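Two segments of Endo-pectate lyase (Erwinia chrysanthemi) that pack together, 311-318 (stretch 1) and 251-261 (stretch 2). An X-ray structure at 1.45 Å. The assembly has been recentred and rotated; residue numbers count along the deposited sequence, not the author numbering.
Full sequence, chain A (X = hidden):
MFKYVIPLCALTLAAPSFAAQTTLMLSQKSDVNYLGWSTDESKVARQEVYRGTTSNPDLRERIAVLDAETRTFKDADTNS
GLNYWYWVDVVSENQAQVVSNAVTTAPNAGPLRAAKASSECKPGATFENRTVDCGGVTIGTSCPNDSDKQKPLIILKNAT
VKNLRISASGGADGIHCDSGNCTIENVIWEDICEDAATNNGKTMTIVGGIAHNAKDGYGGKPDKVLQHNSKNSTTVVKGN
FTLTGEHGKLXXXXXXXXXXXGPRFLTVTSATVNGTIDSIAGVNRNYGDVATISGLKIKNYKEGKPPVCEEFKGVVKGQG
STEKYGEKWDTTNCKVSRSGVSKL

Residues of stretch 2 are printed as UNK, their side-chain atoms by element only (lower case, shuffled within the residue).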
# COMPACT_ATOMS: atom_id res chain seq x y z
N GLU A 311 -7.25 -7.57 18.71
CA GLU A 311 -6.22 -8.21 19.53
C GLU A 311 -6.35 -9.72 19.47
O GLU A 311 -7.46 -10.26 19.46
CB GLU A 311 -6.33 -7.72 20.98
CG GLU A 311 -5.86 -6.28 21.13
CD GLU A 311 -5.97 -5.72 22.53
OE1 GLU A 311 -5.50 -4.58 22.74
OE2 GLU A 311 -6.51 -6.40 23.43
N PHE A 312 -5.20 -10.38 19.39
CA PHE A 312 -5.11 -11.84 19.30
C PHE A 312 -4.03 -12.34 20.23
O PHE A 312 -3.25 -11.57 20.78
CB PHE A 312 -4.64 -12.27 17.90
CG PHE A 312 -5.59 -11.96 16.80
CD1 PHE A 312 -6.46 -12.93 16.32
CD2 PHE A 312 -5.58 -10.71 16.20
CE1 PHE A 312 -7.31 -12.67 15.26
CE2 PHE A 312 -6.43 -10.43 15.13
CZ PHE A 312 -7.30 -11.41 14.66
N LYS A 313 -3.99 -13.66 20.38
CA LYS A 313 -2.95 -14.31 21.16
C LYS A 313 -2.11 -15.00 20.10
O LYS A 313 -2.63 -15.80 19.32
CB LYS A 313 -3.51 -15.38 22.10
CG LYS A 313 -2.43 -16.02 22.98
CD LYS A 313 -2.94 -17.25 23.72
CE LYS A 313 -3.13 -18.42 22.77
NZ LYS A 313 -3.57 -19.66 23.49
N GLY A 314 -0.83 -14.65 20.02
CA GLY A 314 0.05 -15.28 19.05
C GLY A 314 0.70 -16.52 19.66
O GLY A 314 0.80 -16.63 20.88
N VAL A 315 1.13 -17.44 18.81
CA VAL A 315 1.78 -18.66 19.28
C VAL A 315 2.94 -19.06 18.37
O VAL A 315 3.04 -18.59 17.23
CB VAL A 315 0.81 -19.87 19.32
CG1 VAL A 315 -0.36 -19.58 20.24
CG2 VAL A 315 0.33 -20.21 17.92
N VAL A 316 3.81 -19.91 18.89
CA VAL A 316 4.92 -20.43 18.11
C VAL A 316 4.31 -21.64 17.39
O VAL A 316 3.55 -22.39 18.01
CB VAL A 316 6.07 -20.89 19.02
CG1 VAL A 316 7.14 -21.60 18.20
CG2 VAL A 316 6.68 -19.68 19.73
N LYS A 317 4.62 -21.81 16.11
CA LYS A 317 4.06 -22.92 15.35
C LYS A 317 4.16 -24.25 16.09
O LYS A 317 5.24 -24.65 16.53
CB LYS A 317 4.75 -23.06 13.99
CG LYS A 317 4.00 -24.00 13.04
CD LYS A 317 4.72 -24.16 11.70
CE LYS A 317 5.91 -25.09 11.82
NZ LYS A 317 5.52 -26.50 12.14
N GLY A 318 3.02 -24.93 16.21
CA GLY A 318 2.98 -26.22 16.89
C GLY A 318 2.99 -26.16 18.40
O GLY A 318 2.94 -27.20 19.06
N UNK A 251 -2.81 -5.25 7.73
CA UNK A 251 -1.57 -5.70 8.35
C UNK A 251 -1.81 -6.75 9.40
O UNK A 251 -2.77 -6.65 10.18
c UNK A 251 2.09 -5.25 12.98
n UNK A 251 2.48 -4.93 10.52
c UNK A 251 1.65 -4.77 9.43
c UNK A 251 -0.65 -5.08 12.23
c UNK A 251 -0.87 -4.49 8.99
c UNK A 251 0.35 -4.98 11.25
c UNK A 251 1.09 -5.35 13.92
c UNK A 251 1.71 -5.06 11.65
c UNK A 251 0.33 -4.78 9.83
c UNK A 251 -0.27 -5.27 13.55
N UNK A 252 -0.95 -7.75 9.42
CA UNK A 252 -1.04 -8.81 10.41
C UNK A 252 0.33 -9.15 10.98
O UNK A 252 1.28 -9.42 10.23
c UNK A 252 -2.78 -10.81 11.97
c UNK A 252 -1.86 -11.22 10.82
n UNK A 252 -3.53 -13.45 14.44
n UNK A 252 -2.00 -11.74 14.55
c UNK A 252 -2.95 -12.39 13.89
n UNK A 252 -3.34 -11.97 12.68
c UNK A 252 -1.65 -10.07 9.81
N UNK A 253 0.44 -9.08 12.29
CA UNK A 253 1.66 -9.50 12.97
C UNK A 253 1.50 -11.02 12.89
O UNK A 253 0.47 -11.55 13.29
c UNK A 253 1.64 -9.07 14.42
o UNK A 253 2.69 -9.68 15.14
N UNK A 254 2.49 -11.73 12.36
CA UNK A 254 2.36 -13.17 12.21
C UNK A 254 1.75 -13.85 13.43
O UNK A 254 2.30 -13.78 14.53
s UNK A 254 3.53 -15.46 11.23
c UNK A 254 3.71 -13.78 11.90
N UNK A 255 0.65 -14.56 13.22
CA UNK A 255 -0.02 -15.22 14.33
C UNK A 255 0.55 -16.54 14.83
O UNK A 255 0.51 -16.81 16.03
N UNK A 256 1.09 -17.35 13.92
CA UNK A 256 1.61 -18.67 14.27
C UNK A 256 2.93 -19.04 13.59
O UNK A 256 3.16 -20.21 13.28
o UNK A 256 0.95 -19.04 11.65
c UNK A 256 0.56 -19.72 13.90
o UNK A 256 -0.82 -20.28 12.03
c UNK A 256 0.20 -19.68 12.42
N UNK A 257 3.78 -18.06 13.36
CA UNK A 257 5.08 -18.29 12.71
C UNK A 257 5.98 -19.26 13.48
O UNK A 257 5.84 -19.44 14.69
s UNK A 257 5.46 -16.06 11.00
c UNK A 257 5.82 -16.95 12.55
N UNK A 258 6.91 -19.90 12.76
CA UNK A 258 7.88 -20.75 13.43
C UNK A 258 8.73 -19.68 14.10
O UNK A 258 8.94 -18.61 13.52
o UNK A 258 7.98 -22.49 11.72
c UNK A 258 8.73 -21.52 12.42
N UNK A 259 9.19 -19.94 15.32
CA UNK A 259 10.00 -18.98 16.05
C UNK A 259 9.27 -17.64 16.19
O UNK A 259 9.88 -16.57 16.11
o UNK A 259 12.48 -18.06 17.31
n UNK A 259 12.85 -16.88 15.44
c UNK A 259 12.28 -17.87 16.11
c UNK A 259 11.34 -18.77 15.33
N UNK A 260 7.95 -17.71 16.40
CA UNK A 260 7.12 -16.52 16.56
C UNK A 260 7.47 -15.76 17.85
O UNK A 260 8.07 -16.31 18.78
c UNK A 260 5.64 -16.92 16.59
c UNK A 260 4.70 -15.79 16.15
n UNK A 260 5.27 -14.68 15.71
o UNK A 260 3.48 -15.94 16.20
N UNK A 261 7.06 -14.50 17.90
CA UNK A 261 7.32 -13.67 19.06
C UNK A 261 7.12 -12.22 18.67
O UNK A 261 6.56 -11.95 17.61
O HOH W 1 -2.40 -14.55 16.67

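Position 251 has ten side-chain atoms: one carbon, then fused five- and six-membered rings holding eight carbons and one nitrogen. It touches nothing on stretch 1. This is Trp251.

Position 252 has three carbons, a nitrogen, then a carbon carrying two more nitrogens. That planar group lies flat on the ring of Phe312, with centres 4.0 Å apart and planes at 20°. Only a guanidinium fits, so this is Arg252. Its NH1 is 3.5 Å from Phe312 CG. Its CZ sits over the ring face, a cation-pi arrangement. NH1 also donates to a water, 2.7 Å from NH1 to the water O. The same water gives a weak hydrogen bond to Lys313 O, 2.9 Å from its O.

Position 253 has one carbon and one oxygen, out of reach of stretch 1. The single oxygen on CB makes it Ser253.

Position 254 has one carbon and one sulfur, and makes no contact with stretch 1. The sulfur lies 2.0 Å from the sulfur at position 257, the length of a disulfide. This is Cys254.

Position 255 has no side-chain atoms. Its backbone O accepts a nearly straight hydrogen bond from Val315 N, 2.9 Å long. It is Gly255. A CB here would clash with Arg252 NH1, at 2.9 Å.

Position 256 has two carbons, the second carrying two oxygens. Its CA makes a CA-H...O contact with Val315 O at 3.3 Å, and its CB is 4.1 Å from Val315 CG2. The short carboxylate makes it Asp256.

Position 257 has one carbon and one sulfur, the other half of the disulfide. Its backbone O accepts a hydrogen bond from Lys317 N, 3.0 Å long. It is Cys257.

Position 258 has one carbon and one oxygen. The oxygen is 3.3 Å from Lys317 CE. This is Ser258.

Position 259 has two carbons, the second carrying one oxygen and one nitrogen. Its CA-to-CB bond points away from stretch 1. Its backbone N is 3.9 Å from Val316 CG1. It is Asn259.

Position 260 has the same atom set, but its CB points toward stretch 1. Its backbone O is 3.8 Å from Val316 CG2. It is Asn260.

Position 261 has no side-chain atoms and no contact. It is Gly261.

The contact rests on two backbone hydrogen bonds: Val315 N donates to Gly255 O, and Lys317 N donates to Cys257 O. The disulfide Cys254–Cys257 spans Gly255, and the type II turn to Asn260 begins at Cys257, whose O is the second acceptor. The Val315 and Val316 side chains pack against Asp256 and the turn, and the Arg252 stack on Phe312 extends the contact into the strands. Together the stretches bury 453 Å².

Stretch 2, residues 251-261: WRSCGDCSNNG
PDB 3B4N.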